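Local coordinates for fructose-bisphosphate aldolase (Plasmodium falciparum, PDB 4TR9), which belongs to the class I fructose-bisphosphate aldolases, enzymes built on a TIM barrel, at residues A[44-49]-A[63-68]. Numbering follows the deposited sequence. Where two conformers were deposited one is given.
Sequences QTIKKR and ASYRDL. With 38D (N'-[(E)-(2,4-dichlorophenyl)methylidene]-3,4-dihydroxybenzohydrazide), chain K.
I46 of helix 43-52 touches both Y65 and R66 of helix 59-70, and its side chain alone carries the first helix's share of the contact. With CG1 anti to the backbone N (chi1 -162°), CG1 and CD1 lie on the side that meets R66 and Y65. The apolar touch is light: I46 CD1 lies 4.3 Å from Y65 CE2 and meets the tyrosine ring obliquely. The phenol OH is hydrogen-bonded to NE2 of Q313, while W320 meets the ring with the two planes about 25° apart.

The second touch sets aliphatic carbon against a flat cation. R66 is modelled in two conformers, and what follows holds for the one described, so this touch is less certain than the first. I46 CG1 sits over one face of the R66 guanidinium, displaced toward its rim, 4.1 Å from R66 NH1. Bent at chi2 and chi3, the arginine runs past the isoleucine in the opposite direction. Its NE is bonded to the carbonyl O of R62, one turn back in its own helix; NH2 makes a weak bond to the O of A39, at the end of strand 35-39, and a long, weak ion pair with E41. Both helices belong to the link between strands 35-39 and 79-84, neighbours in the parallel TIM barrel.

The polar contact with the ligand is made one residue before I46. T45 OG1 lies 3.1 Å from 38D O10, close enough for a hydrogen bond, although the same hydroxyl also pairs with S42 OG and its proton cannot be assigned. T45 CG2 lies 3.8 Å from that same 38D O10.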
ATOM      1  N   GLN A  44     -22.291  17.525  25.191  1.00 67.26           N
ATOM      2  CA  GLN A  44     -23.506  17.334  24.407  1.00 77.31           C
ATOM      3  C   GLN A  44     -23.962  15.877  24.437  1.00 71.80           C
ATOM      4  O   GLN A  44     -25.131  15.580  24.194  1.00 73.27           O
ATOM      5  CB  GLN A  44     -23.289  17.787  22.962  1.00 85.28           C
ATOM      6  CG  GLN A  44     -22.224  17.002  22.215  1.00 99.15           C
ATOM      7  CD  GLN A  44     -22.069  17.453  20.775  1.00108.13           C
ATOM      8  OE1 GLN A  44     -22.639  18.464  20.365  1.00119.05           O
ATOM      9  NE2 GLN A  44     -21.296  16.701  20.000  1.00 99.73           N
ATOM     10  N   THR A  45     -23.033  14.975  24.737  1.00 79.25           N
ATOM     11  CA  THR A  45     -23.342  13.550  24.805  1.00 69.68           C
ATOM     12  C   THR A  45     -24.013  13.201  26.129  1.00 66.85           C
ATOM     13  O   THR A  45     -25.026  12.501  26.158  1.00 67.47           O
ATOM     14  CB  THR A  45     -22.079  12.685  24.638  1.00 66.93           C
ATOM     15  OG1 THR A  45     -21.441  12.997  23.395  1.00 75.09           O
ATOM     16  CG2 THR A  45     -22.439  11.207  24.660  1.00 61.83           C
ATOM     17  N   ILE A  46     -23.444  13.697  27.223  1.00 66.66           N
ATOM     18  CA  ILE A  46     -23.987  13.446  28.552  1.00 62.63           C
ATOM     19  C   ILE A  46     -25.288  14.222  28.750  1.00 69.27           C
ATOM     20  O   ILE A  46     -26.082  13.910  29.638  1.00 67.39           O
ATOM     21  CB  ILE A  46     -22.974  13.826  29.657  1.00 57.88           C
ATOM     22  CG1 ILE A  46     -23.345  13.167  30.988  1.00 50.74           C
ATOM     23  CG2 ILE A  46     -22.873  15.337  29.803  1.00 63.55           C
ATOM     24  CD1 ILE A  46     -23.340  11.656  30.940  1.00 46.92           C
ATOM     25  N   LYS A  47     -25.505  15.228  27.908  1.00 59.81           N
ATOM     26  CA  LYS A  47     -26.722  16.029  27.962  1.00 69.33           C
ATOM     27  C   LYS A  47     -27.942  15.191  27.604  1.00 67.59           C
ATOM     28  O   LYS A  47     -28.959  15.230  28.296  1.00 70.00           O
ATOM     29  CB  LYS A  47     -26.624  17.229  27.020  1.00 74.48           C
ATOM     30  CG  LYS A  47     -27.906  18.038  26.931  1.00 83.64           C
ATOM     31  CD  LYS A  47     -27.806  19.132  25.884  1.00 99.81           C
ATOM     32  CE  LYS A  47     -29.111  19.902  25.778  1.00107.43           C
ATOM     33  NZ  LYS A  47     -29.465  20.575  27.058  1.00115.09           N
ATOM     34  N   LYS A  48     -27.829  14.429  26.520  1.00 72.81           N
ATOM     35  CA  LYS A  48     -28.926  13.595  26.046  1.00 76.15           C
ATOM     36  C   LYS A  48     -29.262  12.488  27.042  1.00 68.62           C
ATOM     37  O   LYS A  48     -30.339  11.895  26.984  1.00 70.83           O
ATOM     38  CB  LYS A  48     -28.585  12.991  24.682  1.00 78.31           C
ATOM     39  CG  LYS A  48     -28.297  14.026  23.606  1.00 95.91           C
ATOM     40  CD  LYS A  48     -28.018  13.371  22.264  1.00103.35           C
ATOM     41  CE  LYS A  48     -27.710  14.412  21.199  1.00107.81           C
ATOM     42  NZ  LYS A  48     -28.824  15.387  21.040  1.00110.65           N
ATOM     43  N   ARG A  49     -28.334  12.212  27.952  1.00 79.39           N
ATOM     44  CA  ARG A  49     -28.565  11.238  29.011  1.00 71.61           C
ATOM     45  C   ARG A  49     -29.382  11.859  30.138  1.00 71.06           C
ATOM     46  O   ARG A  49     -30.334  11.255  30.631  1.00 74.89           O
ATOM     47  CB  ARG A  49     -27.239  10.702  29.552  1.00 59.87           C
ATOM     48  CG  ARG A  49     -26.361  10.072  28.488  1.00 58.95           C
ATOM     49  CD  ARG A  49     -27.067   8.907  27.820  1.00 67.08           C
ATOM     50  NE  ARG A  49     -26.538   8.649  26.485  1.00 71.91           N
ATOM     51  CZ  ARG A  49     -27.104   9.080  25.363  1.00 77.48           C
ATOM     52  NH1 ARG A  49     -26.554   8.800  24.190  1.00 90.68           N
ATOM     53  NH2 ARG A  49     -28.225   9.787  25.414  1.00 83.93           N
ATOM     54  N   ALA A  63     -20.622  16.387  37.702  1.00 56.40           N
ATOM     55  CA  ALA A  63     -19.713  16.023  38.781  1.00 58.77           C
ATOM     56  C   ALA A  63     -20.380  15.030  39.727  1.00 55.34           C
ATOM     57  O   ALA A  63     -19.773  14.036  40.122  1.00 50.09           O
ATOM     58  CB  ALA A  63     -19.263  17.261  39.538  1.00 60.81           C
ATOM     59  N   SER A  64     -21.633  15.303  40.077  1.00 60.72           N
ATOM     60  CA  SER A  64     -22.385  14.448  40.991  1.00 53.18           C
ATOM     61  C   SER A  64     -22.578  13.045  40.424  1.00 48.42           C
ATOM     62  O   SER A  64     -22.467  12.054  41.146  1.00 44.25           O
ATOM     63  CB  SER A  64     -23.746  15.071  41.309  1.00 52.01           C
ATOM     64  OG  SER A  64     -23.599  16.349  41.900  1.00 65.48           O
ATOM     65  N   TYR A  65     -22.865  12.966  39.129  1.00 52.89           N
ATOM     66  CA  TYR A  65     -23.119  11.680  38.492  1.00 47.55           C
ATOM     67  C   TYR A  65     -21.860  10.826  38.413  1.00 45.72           C
ATOM     68  O   TYR A  65     -21.886   9.640  38.740  1.00 43.61           O
ATOM     69  CB  TYR A  65     -23.698  11.873  37.091  1.00 48.18           C
ATOM     70  CG  TYR A  65     -23.814  10.577  36.325  1.00 44.19           C
ATOM     71  CD1 TYR A  65     -24.583   9.531  36.813  1.00 44.76           C
ATOM     72  CD2 TYR A  65     -23.148  10.397  35.121  1.00 46.05           C
ATOM     73  CE1 TYR A  65     -24.690   8.341  36.124  1.00 46.03           C
ATOM     74  CE2 TYR A  65     -23.250   9.210  34.422  1.00 44.69           C
ATOM     75  CZ  TYR A  65     -24.023   8.188  34.929  1.00 46.88           C
ATOM     76  OH  TYR A  65     -24.132   7.004  34.242  1.00 43.33           O
ATOM     77  N   ARG A  66     -20.761  11.429  37.973  1.00 47.90           N
ATOM     78  CA  ARG A  66     -19.491  10.719  37.865  0.64 44.97           C
ATOM     79  C   ARG A  66     -18.949  10.369  39.246  1.00 45.19           C
ATOM     80  O   ARG A  66     -18.179   9.424  39.401  1.00 45.82           O
ATOM     81  CB  ARG A  66     -18.472  11.553  37.085  0.64 45.43           C
ATOM     82  CG  ARG A  66     -18.244  11.072  35.658  0.64 45.03           C
ATOM     83  CD  ARG A  66     -19.520  11.131  34.833  0.64 46.16           C
ATOM     84  NE  ARG A  66     -19.771  12.466  34.299  0.64 55.27           N
ATOM     85  CZ  ARG A  66     -19.432  12.856  33.074  0.64 58.19           C
ATOM     86  NH1 ARG A  66     -19.699  14.091  32.671  0.64 61.85           N
ATOM     87  NH2 ARG A  66     -18.828  12.010  32.250  0.64 56.92           N
ATOM     88  N   ASP A  67     -19.358  11.141  40.249  1.00 52.71           N
ATOM     89  CA  ASP A  67     -18.987  10.856  41.630  1.00 50.01           C
ATOM     90  C   ASP A  67     -19.713   9.605  42.107  1.00 42.74           C
ATOM     91  O   ASP A  67     -19.172   8.811  42.876  1.00 44.42           O
ATOM     92  CB  ASP A  67     -19.317  12.041  42.541  1.00 58.07           C
ATOM     93  CG  ASP A  67     -19.226  11.688  44.013  1.00 59.26           C
ATOM     94  OD1 ASP A  67     -18.107  11.722  44.565  1.00 61.63           O
ATOM     95  OD2 ASP A  67     -20.274  11.381  44.620  1.00 58.10           O
ATOM     96  N   LEU A  68     -20.947   9.441  41.640  1.00 42.80           N
ATOM     97  CA  LEU A  68     -21.755   8.277  41.976  1.00 43.58           C
ATOM     98  C   LEU A  68     -21.127   7.009  41.413  1.00 47.17           C
ATOM     99  O   LEU A  68     -21.129   5.961  42.059  1.00 44.61           O
ATOM    100  CB  LEU A  68     -23.182   8.451  41.445  1.00 48.26           C
ATOM    101  CG  LEU A  68     -24.218   7.352  41.695  1.00 46.57           C
ATOM    102  CD1 LEU A  68     -25.588   7.975  41.868  1.00 52.40           C
ATOM    103  CD2 LEU A  68     -24.249   6.342  40.557  1.00 47.59           C
TER
HETATM  104  N12 38D K 401     -20.825  10.597  20.565  0.85 78.90           N
HETATM  105  C13 38D K 401     -22.000   9.883  20.150  0.85 78.90           C
HETATM  106  C15 38D K 401     -22.847  12.054  19.261  0.85 78.90           C
HETATM  107  C17 38D K 401     -24.346  12.182  17.397  0.85 78.90           C
HETATM  108  C20 38D K 401     -23.598  10.039  18.165  0.85 78.90           C
HETATM  109  C01 38D K 401     -18.454   7.481  22.384  0.85 78.90           C
HETATM  110  C02 38D K 401     -17.750   6.431  22.974  0.85 78.90           C
HETATM  111  O03 38D K 401     -17.741   5.142  22.399  0.85 78.90           O
HETATM  112  C04 38D K 401     -17.047   6.655  24.149  0.85 78.90           C
HETATM  113  C05 38D K 401     -17.043   7.912  24.728  0.85 78.90           C
HETATM  114  C06 38D K 401     -17.739   8.955  24.144  0.85 78.90           C
HETATM  115  O07 38D K 401     -16.327   5.608  24.768  0.85 78.90           O
HETATM  116  C08 38D K 401     -18.435   8.739  22.973  0.85 78.90           C
HETATM  117  C09 38D K 401     -19.203   9.916  22.363  0.85 78.90           C
HETATM  118  O10 38D K 401     -19.101  11.034  22.856  0.85 78.90           O
HETATM  119  N11 38D K 401     -20.039   9.651  21.225  0.85 78.90           N
HETATM  120  C14 38D K 401     -22.840  10.676  19.155  0.85 78.90           C
HETATM  121  C16 38D K 401     -23.600  12.813  18.379  0.85 78.90           C
HETATM  122 CL1  38D K 401     -25.282  13.159  16.303  0.85 78.90          CL
HETATM  123  C19 38D K 401     -24.351  10.802  17.283  0.85 78.90           C
HETATM  124 CL2  38D K 401     -23.618   8.303  18.004  0.85 78.90          CL